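Local coordinates for protein phosphoribosylformylglycinamidine synthase 2 (Thermus thermophilus, PDB 3VIU) that belongs to the AIR synthase-related (PurM-like) family and binds adenosine-5'-diphosphate and a magnesium ion, at residues L596-A601 with R680-R685; A506-A511 with P537-G542; V661-E666 with Q671-L676; A423-K428 with L547-R552. All blocks are in the same frame, centred on the assembly; numbering follows the deposited sequence.

Interaction 1 (L596-A601 with R680-R685); sequences LGREKA and RGLPYR
Arg680 and Ala601 are joined through one water: it accepts a hydrogen bond from Arg680 NH1 at 2.7 Å and donates one to Ala601 O at 3.0 Å. The same guanidinium group is held from its other terminal nitrogen, NH2, by a salt bridge to Asp608, two turns further along the helix that carries Ala601. Beside this polar link lies an apolar one. Leu682 sets CD2 3.9 Å from Ala601 CB and 3.7 Å from Arg598 CD, while its other methyl, CD1, rests 3.8 Å from Ala601 O. In the C-terminal AIR synthase-related domain, helix 596-611 thus packs against the connection between helix 670-679 and strand 684-690. That connection turns at Gly681, whose positive phi (57°) belongs to a Schellman motif closing the preceding helix. Arg598 reaches further along the connection, to Pro683. Its chain leaves the helix with CG opposite the backbone N and then folds at chi2 (65°) and chi3 (70°), which brings one face of the guanidinium against Pro683. Leu682 and Arg598 run past each other in opposite senses, whereas Pro683 and the arginine approach from opposite directions. Pro683 CD lies over the centre of one guanidinium face, 3.5 Å from Arg598 CZ, and Pro683 CG comes within 3.4 Å of Arg598 NH2.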
loop_
_atom_site.group_PDB
_atom_site.type_symbol
_atom_site.label_atom_id
_atom_site.label_comp_id
_atom_site.label_asym_id
_atom_site.label_seq_id
_atom_site.Cartn_x
_atom_site.Cartn_y
_atom_site.Cartn_z
ATOM N N LEU A 596 10.366 -17.347 -10.242
ATOM C CA LEU A 596 9.906 -17.342 -8.872
ATOM C C LEU A 596 10.663 -18.325 -7.995
ATOM O O LEU A 596 10.825 -18.088 -6.801
ATOM C CB LEU A 596 8.404 -17.605 -8.841
ATOM C CG LEU A 596 7.658 -16.359 -9.336
ATOM C CD1 LEU A 596 6.237 -16.699 -9.727
ATOM C CD2 LEU A 596 7.698 -15.286 -8.236
ATOM N N GLY A 597 11.149 -19.413 -8.583
ATOM C CA GLY A 597 11.897 -20.385 -7.806
ATOM C C GLY A 597 13.211 -19.784 -7.354
ATOM O O GLY A 597 13.622 -19.941 -6.198
ATOM N N ARG A 598 13.882 -19.089 -8.268
ATOM C CA ARG A 598 15.147 -18.456 -7.941
ATOM C C ARG A 598 14.891 -17.358 -6.904
ATOM O O ARG A 598 15.607 -17.258 -5.902
ATOM C CB ARG A 598 15.782 -17.856 -9.202
ATOM C CG ARG A 598 17.005 -16.987 -8.939
ATOM C CD ARG A 598 18.155 -17.792 -8.356
ATOM N NE ARG A 598 18.731 -18.710 -9.334
ATOM C CZ ARG A 598 19.372 -18.330 -10.435
ATOM N NH1 ARG A 598 19.534 -17.042 -10.711
ATOM N NH2 ARG A 598 19.838 -19.243 -11.275
ATOM N N GLU A 599 13.857 -16.550 -7.149
ATOM C CA GLU A 599 13.499 -15.453 -6.258
ATOM C C GLU A 599 13.358 -15.919 -4.816
ATOM O O GLU A 599 13.926 -15.317 -3.905
ATOM C CB GLU A 599 12.189 -14.795 -6.709
ATOM C CG GLU A 599 11.799 -13.574 -5.867
ATOM C CD GLU A 599 12.782 -12.414 -5.996
ATOM O OE1 GLU A 599 13.220 -11.880 -4.957
ATOM O OE2 GLU A 599 13.111 -12.027 -7.134
ATOM N N LYS A 600 12.605 -16.996 -4.615
ATOM C CA LYS A 600 12.388 -17.546 -3.277
ATOM C C LYS A 600 13.698 -18.018 -2.642
ATOM O O LYS A 600 13.969 -17.738 -1.473
ATOM C CB LYS A 600 11.391 -18.713 -3.347
ATOM C CG LYS A 600 11.083 -19.381 -2.010
ATOM C CD LYS A 600 9.917 -20.354 -2.150
ATOM C CE LYS A 600 9.483 -20.944 -0.808
ATOM N NZ LYS A 600 10.439 -21.958 -0.263
ATOM N N ALA A 601 14.507 -18.733 -3.413
ATOM C CA ALA A 601 15.776 -19.239 -2.913
ATOM C C ALA A 601 16.722 -18.094 -2.538
ATOM O O ALA A 601 17.448 -18.183 -1.550
ATOM C CB ALA A 601 16.424 -20.147 -3.956
ATOM N N ARG A 680 23.109 -23.783 -1.938
ATOM C CA ARG A 680 21.772 -23.395 -2.375
ATOM C C ARG A 680 21.698 -23.373 -3.899
ATOM O O ARG A 680 20.681 -22.980 -4.468
ATOM C CB ARG A 680 21.415 -22.008 -1.840
ATOM C CG ARG A 680 21.436 -21.883 -0.332
ATOM C CD ARG A 680 20.443 -22.827 0.317
ATOM N NE ARG A 680 20.518 -22.755 1.773
ATOM C CZ ARG A 680 20.152 -21.698 2.495
ATOM N NH1 ARG A 680 19.675 -20.614 1.901
ATOM N NH2 ARG A 680 20.273 -21.725 3.813
ATOM N N GLY A 681 22.784 -23.790 -4.548
ATOM C CA GLY A 681 22.845 -23.803 -6.001
ATOM C C GLY A 681 22.594 -22.435 -6.616
ATOM O O GLY A 681 22.042 -22.325 -7.713
ATOM N N LEU A 682 23.010 -21.386 -5.914
ATOM C CA LEU A 682 22.799 -20.024 -6.386
ATOM C C LEU A 682 24.005 -19.399 -7.078
ATOM O O LEU A 682 25.122 -19.435 -6.559
ATOM C CB LEU A 682 22.374 -19.126 -5.218
ATOM C CG LEU A 682 21.037 -19.406 -4.526
ATOM C CD1 LEU A 682 20.748 -18.332 -3.485
ATOM C CD2 LEU A 682 19.927 -19.439 -5.566
ATOM N N PRO A 683 23.795 -18.822 -8.271
ATOM C CA PRO A 683 24.915 -18.197 -8.978
ATOM C C PRO A 683 25.313 -17.000 -8.132
ATOM O O PRO A 683 24.452 -16.359 -7.527
ATOM C CB PRO A 683 24.292 -17.765 -10.302
ATOM C CG PRO A 683 23.124 -18.708 -10.476
ATOM C CD PRO A 683 22.567 -18.775 -9.082
ATOM N N TYR A 684 26.605 -16.711 -8.064
ATOM C CA TYR A 684 27.075 -15.578 -7.275
ATOM C C TYR A 684 28.442 -15.144 -7.770
ATOM O O TYR A 684 29.073 -15.838 -8.571
ATOM C CB TYR A 684 27.158 -15.951 -5.787
ATOM C CG TYR A 684 28.364 -16.787 -5.409
ATOM C CD1 TYR A 684 29.603 -16.188 -5.161
ATOM C CD2 TYR A 684 28.276 -18.174 -5.314
ATOM C CE1 TYR A 684 30.723 -16.949 -4.829
ATOM C CE2 TYR A 684 29.393 -18.948 -4.984
ATOM C CZ TYR A 684 30.612 -18.327 -4.743
ATOM O OH TYR A 684 31.720 -19.081 -4.428
ATOM N N ARG A 685 28.892 -13.989 -7.289
ATOM C CA ARG A 685 30.195 -13.455 -7.666
ATOM C C ARG A 685 30.769 -12.536 -6.607
ATOM O O ARG A 685 30.040 -11.826 -5.910
ATOM C CB ARG A 685 30.109 -12.674 -8.980
ATOM C CG ARG A 685 30.151 -13.521 -10.245
ATOM C CD ARG A 685 30.972 -12.821 -11.333
ATOM N NE ARG A 685 32.396 -12.778 -10.996
ATOM C CZ ARG A 685 33.170 -11.701 -11.119
ATOM N NH1 ARG A 685 32.671 -10.554 -11.571
ATOM N NH2 ARG A 685 34.452 -11.775 -10.783
HETATM O O HOH W 1 18.225 -20.780 -0.362
#

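Interaction 2 (A506-A511 with P537-G542); sequences AGLKEA and PTAMVG
Leu508 of helix 495-515 meets Ala539 and Val541 of strand 538-548, a helix-on-sheet contact inside the α/β fold of the second PurM N-terminal-like domain. The nearest pair is Leu508 CD1 with Val541 CG2, at 4.1 Å. Ala539 is met by the whole fork of the leucine, since its CB is 4.4 Å from Leu508 CD1 and likewise 4.4 Å from Leu508 CD2. The two strand residues are two positions apart, on the same face of the strand, and both direct their CB toward the helix, offering a small methyl beside a branched group. Leu508 and Val541 lie alongside one another, running in opposite senses, and do not meet end on. No hydrogen bond crosses the interface, and all three residues are buried, so the join is made by van der Waals contact alone. At the next shell, Leu508 also touches Ala462 of helix 458-475 and Tyr483 and Asp485 of strand 479-488; Asp485 belongs to the pocket of the bound adenosine-5'-diphosphate, which lies about 6 Å from the Leu508 side chain. Ala539 leans on Leu487, another pocket residue, and on Thr504 of the same helix as Leu508. Strand 538-548 is itself fixed between strands 441-448 and 479-488, with Val541 bonded through its backbone to Asp448 and Met540, a selenomethionine, to Gly486. Val541 holds CG1 opposite its backbone N (chi1 180°), which leaves CG2, on the N side, as the methyl facing Leu508 CD1.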
loop_
_atom_site.group_PDB
_atom_site.type_symbol
_atom_site.label_atom_id
_atom_site.label_comp_id
_atom_site.label_asym_id
_atom_site.label_seq_id
_atom_site.Cartn_x
_atom_site.Cartn_y
_atom_site.Cartn_z
ATOM N N ALA A 506 -4.045 -12.423 -11.548
ATOM C CA ALA A 506 -3.385 -13.703 -11.785
ATOM C C ALA A 506 -1.903 -13.566 -11.430
ATOM O O ALA A 506 -1.286 -14.505 -10.930
ATOM C CB ALA A 506 -3.545 -14.131 -13.249
ATOM N N GLY A 507 -1.339 -12.392 -11.685
ATOM C CA GLY A 507 0.056 -12.167 -11.366
ATOM C C GLY A 507 0.334 -12.330 -9.880
ATOM O O GLY A 507 1.279 -13.014 -9.493
ATOM N N LEU A 508 -0.485 -11.691 -9.048
ATOM C CA LEU A 508 -0.343 -11.772 -7.596
ATOM C C LEU A 508 -0.482 -13.214 -7.102
ATOM O O LEU A 508 0.323 -13.696 -6.303
ATOM C CB LEU A 508 -1.398 -10.889 -6.931
ATOM C CG LEU A 508 -1.015 -9.461 -6.506
ATOM C CD1 LEU A 508 0.160 -8.937 -7.314
ATOM C CD2 LEU A 508 -2.228 -8.560 -6.653
ATOM N N LYS A 509 -1.509 -13.896 -7.590
ATOM C CA LYS A 509 -1.764 -15.275 -7.219
ATOM C C LYS A 509 -0.509 -16.112 -7.427
ATOM O O LYS A 509 -0.044 -16.814 -6.522
ATOM C CB LYS A 509 -2.899 -15.831 -8.079
ATOM C CG LYS A 509 -3.110 -17.330 -7.968
ATOM C CD LYS A 509 -3.997 -17.826 -9.099
ATOM C CE LYS A 509 -4.298 -19.319 -8.969
ATOM N NZ LYS A 509 -3.077 -20.178 -8.886
ATOM N N GLU A 510 0.042 -16.013 -8.629
ATOM C CA GLU A 510 1.225 -16.772 -8.993
ATOM C C GLU A 510 2.441 -16.459 -8.130
ATOM O O GLU A 510 3.154 -17.370 -7.720
ATOM C CB GLU A 510 1.534 -16.544 -10.468
ATOM C CG GLU A 510 2.656 -17.394 -11.011
ATOM C CD GLU A 510 2.651 -17.434 -12.528
ATOM O OE1 GLU A 510 3.628 -17.953 -13.111
ATOM O OE2 GLU A 510 1.662 -16.952 -13.137
ATOM N N ALA A 511 2.676 -15.180 -7.847
ATOM C CA ALA A 511 3.813 -14.793 -7.018
ATOM C C ALA A 511 3.553 -15.217 -5.576
ATOM O O ALA A 511 4.448 -15.685 -4.876
ATOM C CB ALA A 511 4.030 -13.287 -7.086
ATOM N N PRO A 537 -1.542 -0.585 -15.476
ATOM C CA PRO A 537 -2.122 -1.410 -14.409
ATOM C C PRO A 537 -1.229 -1.229 -13.184
ATOM O O PRO A 537 -0.012 -1.333 -13.283
ATOM C CB PRO A 537 -2.057 -2.817 -14.988
ATOM C CG PRO A 537 -2.253 -2.569 -16.452
ATOM C CD PRO A 537 -1.357 -1.370 -16.706
ATOM N N THR A 538 -1.825 -0.947 -12.034
ATOM C CA THR A 538 -1.019 -0.707 -10.853
ATOM C C THR A 538 -1.417 -1.485 -9.605
ATOM O O THR A 538 -2.415 -1.177 -8.949
ATOM C CB THR A 538 -1.010 0.798 -10.513
ATOM O OG1 THR A 538 -0.494 1.531 -11.626
ATOM C CG2 THR A 538 -0.128 1.072 -9.313
ATOM N N ALA A 539 -0.625 -2.497 -9.280
ATOM C CA ALA A 539 -0.866 -3.284 -8.086
ATOM C C ALA A 539 0.213 -2.876 -7.087
ATOM O O ALA A 539 1.356 -3.333 -7.167
ATOM C CB ALA A 539 -0.770 -4.775 -8.398
HETATM N N MSE A 540 -0.148 -1.996 -6.163
HETATM C CA MSE A 540 0.789 -1.549 -5.147
HETATM C C MSE A 540 0.770 -2.565 -4.022
HETATM O O MSE A 540 -0.173 -2.642 -3.243
HETATM C CB MSE A 540 0.400 -0.156 -4.667
HETATM C CG MSE A 540 0.581 0.874 -5.767
HETATM SE SE MSE A 540 -0.461 2.488 -5.534
HETATM C CE MSE A 540 0.673 3.710 -6.540
ATOM N N VAL A 541 1.827 -3.364 -3.974
ATOM C CA VAL A 541 1.973 -4.427 -2.998
ATOM C C VAL A 541 2.724 -4.014 -1.747
ATOM O O VAL A 541 3.870 -3.578 -1.814
ATOM C CB VAL A 541 2.704 -5.627 -3.629
ATOM C CG1 VAL A 541 2.863 -6.752 -2.609
ATOM C CG2 VAL A 541 1.931 -6.107 -4.856
ATOM N N GLY A 542 2.058 -4.162 -0.607
ATOM C CA GLY A 542 2.659 -3.834 0.667
ATOM C C GLY A 542 2.925 -5.138 1.390
ATOM O O GLY A 542 2.040 -5.993 1.484
#

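Interaction 3 (V661-E666 with Q671-L676); sequences VLFTVE and QEATLL
Phe663 and Val665 face Ala673 with quite different surfaces: the phenyl ring presents its edge, the valine a single methyl. Ala673 CB lies near the plane of the ring, 4.4 Å from Phe663 CE1 and 4.5 Å from Phe663 CZ, so it meets the rim and not a face. The closer touch is with the valine, whose CG1 is 3.9 Å from Ala673 CB. Val665 turns that branch to the helix by setting CG1 opposite its carbonyl carbon (chi1 -60°); the other methyl, CG2, is 5.1 Å from Ala673 CB. Phe663 and Val665 are two apart on strand 661-665 and both point toward the helix, with Val665 CG1 beside Phe663 CE1, and the alanine methyl approaches them together. Helix 670-679 follows this strand after a short turn and leads on to strand 684-690, making a beta-alpha-beta crossover within the C-terminal AIR synthase-related domain; strand 563-567 lies between the two strands. Leu565 and Ile567 of that middle strand touch Phe663, Val563 touches Val665, and Leu609 of helix 596-611 touches the phenyl ring as well. Across the contact everything is carbon: the three residues are buried and no hydrogen bond spans them, so the contact itself rests on dispersion and the exclusion of water; the small side chain of Ala673 is consistent with the close backbone approach, 7.7 Å between Val665 CA and Ala673 CA.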
loop_
_atom_site.group_PDB
_atom_site.type_symbol
_atom_site.label_atom_id
_atom_site.label_comp_id
_atom_site.label_asym_id
_atom_site.label_seq_id
_atom_site.Cartn_x
_atom_site.Cartn_y
_atom_site.Cartn_z
ATOM N N VAL A 661 20.845 -9.763 -5.462
ATOM C CA VAL A 661 21.170 -9.077 -4.210
ATOM C C VAL A 661 22.664 -8.888 -3.942
ATOM O O VAL A 661 23.470 -9.807 -4.114
ATOM C CB VAL A 661 20.583 -9.843 -2.989
ATOM C CG1 VAL A 661 20.983 -9.154 -1.691
ATOM C CG2 VAL A 661 19.071 -9.920 -3.098
ATOM N N LEU A 662 23.012 -7.686 -3.494
ATOM C CA LEU A 662 24.386 -7.338 -3.151
ATOM C C LEU A 662 24.528 -7.346 -1.632
ATOM O O LEU A 662 23.612 -6.944 -0.922
ATOM C CB LEU A 662 24.721 -5.936 -3.659
ATOM C CG LEU A 662 24.788 -5.689 -5.166
ATOM C CD1 LEU A 662 24.889 -4.184 -5.455
ATOM C CD2 LEU A 662 25.987 -6.426 -5.722
ATOM N N PHE A 663 25.669 -7.802 -1.130
ATOM C CA PHE A 663 25.910 -7.801 0.311
ATOM C C PHE A 663 27.398 -7.896 0.611
ATOM O O PHE A 663 28.187 -8.303 -0.241
ATOM C CB PHE A 663 25.147 -8.935 1.004
ATOM C CG PHE A 663 25.744 -10.293 0.803
ATOM C CD1 PHE A 663 26.467 -10.903 1.819
ATOM C CD2 PHE A 663 25.580 -10.968 -0.396
ATOM C CE1 PHE A 663 27.017 -12.165 1.646
ATOM C CE2 PHE A 663 26.124 -12.224 -0.579
ATOM C CZ PHE A 663 26.845 -12.825 0.446
ATOM N N THR A 664 27.783 -7.494 1.817
ATOM C CA THR A 664 29.184 -7.530 2.195
ATOM C C THR A 664 29.414 -8.414 3.414
ATOM O O THR A 664 28.539 -8.557 4.273
ATOM C CB THR A 664 29.702 -6.126 2.505
ATOM O OG1 THR A 664 29.223 -5.717 3.786
ATOM C CG2 THR A 664 29.214 -5.136 1.461
ATOM N N VAL A 665 30.598 -9.010 3.481
ATOM C CA VAL A 665 30.964 -9.885 4.590
ATOM C C VAL A 665 32.308 -9.426 5.112
ATOM O O VAL A 665 33.060 -8.756 4.404
ATOM C CB VAL A 665 31.123 -11.363 4.134
ATOM C CG1 VAL A 665 29.831 -11.873 3.560
ATOM C CG2 VAL A 665 32.223 -11.474 3.095
ATOM N N GLU A 666 32.617 -9.773 6.352
ATOM C CA GLU A 666 33.912 -9.399 6.878
ATOM C C GLU A 666 34.874 -10.401 6.246
ATOM O O GLU A 666 34.553 -11.576 6.095
ATOM C CB GLU A 666 33.926 -9.483 8.407
ATOM C CG GLU A 666 35.216 -8.987 9.057
ATOM C CD GLU A 666 36.303 -10.058 9.118
ATOM O OE1 GLU A 666 37.458 -9.720 9.467
ATOM O OE2 GLU A 666 36.002 -11.240 8.829
ATOM N N GLN A 671 34.478 -17.365 3.080
ATOM C CA GLN A 671 34.281 -18.775 2.758
ATOM C C GLN A 671 32.961 -19.372 3.244
ATOM O O GLN A 671 32.344 -20.161 2.526
ATOM C CB GLN A 671 35.433 -19.624 3.302
ATOM C CG GLN A 671 35.368 -21.062 2.800
ATOM C CD GLN A 671 36.327 -21.996 3.517
ATOM O OE1 GLN A 671 36.561 -23.119 3.068
ATOM N NE2 GLN A 671 36.877 -21.542 4.640
ATOM N N GLU A 672 32.540 -19.017 4.456
ATOM C CA GLU A 672 31.285 -19.530 5.003
ATOM C C GLU A 672 30.090 -19.014 4.211
ATOM O O GLU A 672 29.091 -19.715 4.044
ATOM C CB GLU A 672 31.099 -19.098 6.454
ATOM C CG GLU A 672 32.171 -19.530 7.418
ATOM C CD GLU A 672 32.018 -18.819 8.741
ATOM O OE1 GLU A 672 30.984 -19.024 9.413
ATOM O OE2 GLU A 672 32.926 -18.042 9.098
ATOM N N ALA A 673 30.192 -17.775 3.746
ATOM C CA ALA A 673 29.118 -17.164 2.981
ATOM C C ALA A 673 29.046 -17.823 1.621
ATOM O O ALA A 673 27.971 -18.219 1.170
ATOM C CB ALA A 673 29.362 -15.665 2.833
ATOM N N THR A 674 30.197 -17.960 0.971
ATOM C CA THR A 674 30.231 -18.573 -0.346
ATOM C C THR A 674 29.845 -20.048 -0.276
ATOM O O THR A 674 29.297 -20.611 -1.224
ATOM C CB THR A 674 31.623 -18.428 -0.991
ATOM O OG1 THR A 674 32.611 -19.032 -0.148
ATOM C CG2 THR A 674 31.956 -16.954 -1.194
ATOM N N LEU A 675 30.124 -20.674 0.854
ATOM C CA LEU A 675 29.784 -22.074 1.025
ATOM C C LEU A 675 28.258 -22.173 1.081
ATOM O O LEU A 675 27.659 -23.068 0.484
ATOM C CB LEU A 675 30.420 -22.597 2.318
ATOM C CG LEU A 675 30.630 -24.103 2.501
ATOM C CD1 LEU A 675 29.301 -24.799 2.736
ATOM C CD2 LEU A 675 31.345 -24.668 1.271
ATOM N N LEU A 676 27.631 -21.228 1.780
ATOM C CA LEU A 676 26.177 -21.202 1.918
ATOM C C LEU A 676 25.480 -21.021 0.564
ATOM O O LEU A 676 24.573 -21.782 0.215
ATOM C CB LEU A 676 25.769 -20.087 2.890
ATOM C CG LEU A 676 24.285 -19.814 3.177
ATOM C CD1 LEU A 676 24.151 -19.055 4.496
ATOM C CD2 LEU A 676 23.661 -19.002 2.038
#

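Interaction 4 (A423-K428 with L547-R552); sequences ALLPGK and LEVDKR
Val549 is the first residue of 547-552 to meet Leu425, with its CG1 4.0 Å from Leu425 CD1. It sits in a type I beta turn running from Glu548 to Lys551, and the side chains of the first and last turn residues are joined by a salt bridge from Lys551 NZ to Glu548 OE1 (3.0 Å), the oxygen being met nearly along its C-O direction. Arg552 follows and carries most of the remaining contact. Its chain bends at chi2 (-86°) and chi3 (-102°), laying the guanidinium flat against Leu425, which comes from the opposite direction. Leu425 CD1 stands over one face, offset toward the rim and only 3.2 Å from Arg552 NH2, a tight fit; Leu425 CB is 3.4 Å from that same nitrogen. In the guanidinium plane, at its edge, a water accepts a bond from Gly427 N at 2.9 Å and a weak one from Arg552 NH2 at 3.3 Å. Trp435 of strand 432-436 touches both Leu425 and Val549. The arrangement joins the chain leaving edge strand 422-424 to the chain leaving strand 538-548, across a mixed sheet of the PurM N-terminal-like fold.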
loop_
_atom_site.group_PDB
_atom_site.type_symbol
_atom_site.label_atom_id
_atom_site.label_comp_id
_atom_site.label_asym_id
_atom_site.label_seq_id
_atom_site.Cartn_x
_atom_site.Cartn_y
_atom_site.Cartn_z
ATOM N N ALA A 423 9.964 2.631 17.143
ATOM C CA ALA A 423 10.891 3.636 16.638
ATOM C C ALA A 423 11.447 3.193 15.298
ATOM O O ALA A 423 11.754 2.015 15.096
ATOM C CB ALA A 423 12.025 3.856 17.620
ATOM N N LEU A 424 11.560 4.141 14.378
ATOM C CA LEU A 424 12.094 3.858 13.059
ATOM C C LEU A 424 13.620 3.874 13.148
ATOM O O LEU A 424 14.209 4.818 13.676
ATOM C CB LEU A 424 11.616 4.914 12.061
ATOM C CG LEU A 424 12.269 4.910 10.677
ATOM C CD1 LEU A 424 11.916 3.626 9.943
ATOM C CD2 LEU A 424 11.802 6.120 9.879
ATOM N N LEU A 425 14.257 2.823 12.653
ATOM C CA LEU A 425 15.712 2.757 12.674
ATOM C C LEU A 425 16.224 3.665 11.552
ATOM O O LEU A 425 15.942 3.441 10.378
ATOM C CB LEU A 425 16.158 1.306 12.485
ATOM C CG LEU A 425 15.484 0.327 13.466
ATOM C CD1 LEU A 425 16.012 -1.084 13.225
ATOM C CD2 LEU A 425 15.742 0.752 14.911
ATOM N N PRO A 426 16.973 4.720 11.908
ATOM C CA PRO A 426 17.523 5.687 10.947
ATOM C C PRO A 426 18.487 5.193 9.861
ATOM O O PRO A 426 18.658 5.863 8.835
ATOM C CB PRO A 426 18.140 6.762 11.851
ATOM C CG PRO A 426 18.515 5.998 13.090
ATOM C CD PRO A 426 17.332 5.085 13.291
ATOM N N GLY A 427 19.116 4.040 10.080
ATOM C CA GLY A 427 20.026 3.505 9.080
ATOM C C GLY A 427 19.242 2.989 7.881
ATOM O O GLY A 427 18.545 1.978 7.978
ATOM N N LYS A 428 19.359 3.677 6.751
ATOM C CA LYS A 428 18.632 3.310 5.543
ATOM C C LYS A 428 18.724 1.844 5.107
ATOM O O LYS A 428 19.779 1.365 4.686
ATOM C CB LYS A 428 19.065 4.221 4.385
ATOM C CG LYS A 428 18.486 3.828 3.031
ATOM C CD LYS A 428 18.737 4.887 1.962
ATOM C CE LYS A 428 17.583 5.878 1.869
ATOM N NZ LYS A 428 17.330 6.574 3.157
ATOM N N LEU A 547 11.590 -9.460 12.294
ATOM C CA LEU A 547 12.976 -9.865 12.467
ATOM C C LEU A 547 13.451 -9.455 13.855
ATOM O O LEU A 547 12.725 -8.809 14.602
ATOM C CB LEU A 547 13.862 -9.198 11.412
ATOM C CG LEU A 547 14.051 -7.679 11.513
ATOM C CD1 LEU A 547 15.185 -7.261 10.599
ATOM C CD2 LEU A 547 12.775 -6.949 11.137
ATOM N N GLU A 548 14.663 -9.857 14.207
ATOM C CA GLU A 548 15.231 -9.477 15.488
ATOM C C GLU A 548 16.068 -8.269 15.157
ATOM O O GLU A 548 17.006 -8.361 14.371
ATOM C CB GLU A 548 16.122 -10.581 16.064
ATOM C CG GLU A 548 15.386 -11.874 16.369
ATOM C CD GLU A 548 16.177 -12.794 17.286
ATOM O OE1 GLU A 548 17.356 -13.079 16.966
ATOM O OE2 GLU A 548 15.613 -13.228 18.325
ATOM N N VAL A 549 15.709 -7.133 15.739
ATOM C CA VAL A 549 16.415 -5.883 15.506
ATOM C C VAL A 549 17.928 -6.062 15.556
ATOM O O VAL A 549 18.672 -5.351 14.885
ATOM C CB VAL A 549 16.004 -4.841 16.547
ATOM C CG1 VAL A 549 16.683 -3.519 16.266
ATOM C CG2 VAL A 549 14.509 -4.684 16.533
ATOM N N ASP A 550 18.384 -7.023 16.348
ATOM C CA ASP A 550 19.811 -7.264 16.471
ATOM C C ASP A 550 20.412 -7.984 15.265
ATOM O O ASP A 550 21.624 -8.018 15.107
ATOM C CB ASP A 550 20.102 -8.063 17.734
ATOM C CG ASP A 550 21.564 -8.042 18.096
ATOM O OD1 ASP A 550 22.085 -6.942 18.389
ATOM O OD2 ASP A 550 22.195 -9.121 18.074
ATOM N N LYS A 551 19.567 -8.574 14.430
ATOM C CA LYS A 551 20.026 -9.272 13.235
ATOM C C LYS A 551 19.345 -8.586 12.065
ATOM O O LYS A 551 18.476 -9.149 11.409
ATOM C CB LYS A 551 19.635 -10.752 13.301
ATOM C CG LYS A 551 20.311 -11.493 14.448
ATOM C CD LYS A 551 19.704 -12.865 14.688
ATOM C CE LYS A 551 20.353 -13.545 15.891
ATOM N NZ LYS A 551 19.662 -14.811 16.270
ATOM N N ARG A 552 19.758 -7.351 11.822
ATOM C CA ARG A 552 19.199 -6.522 10.769
ATOM C C ARG A 552 20.299 -6.119 9.805
ATOM O O ARG A 552 21.474 -6.127 10.157
ATOM C CB ARG A 552 18.560 -5.272 11.399
ATOM C CG ARG A 552 18.002 -4.237 10.424
ATOM C CD ARG A 552 19.063 -3.236 9.940
ATOM N NE ARG A 552 18.990 -1.929 10.604
ATOM C CZ ARG A 552 19.144 -1.731 11.911
ATOM N NH1 ARG A 552 19.378 -2.754 12.721
ATOM N NH2 ARG A 552 19.081 -0.502 12.407
HETATM O O HOH W 2 19.439 2.745 12.617
#

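How the interactions relate
Along the chain, interaction 4 opens first, at 423-428, and closes at 547-552; interaction 2 is nested within that loop, and both use strand 538-548 of one mixed sheet. Interaction 1 then opens at 596-601 and closes at 680-685, enclosing interaction 3, which spans only a short turn before its helix. No loops cross: the two nested pairs stand in series, one in the N-terminal-like part of this half and one in the C-terminal-like part. The parts meet where Leu596, at the start of helix 596-611, packs on Glu510 and Ala511 of helix 495-515. Interactions 1 and 3 also touch, through Tyr684 and Thr674, and reach one sheet.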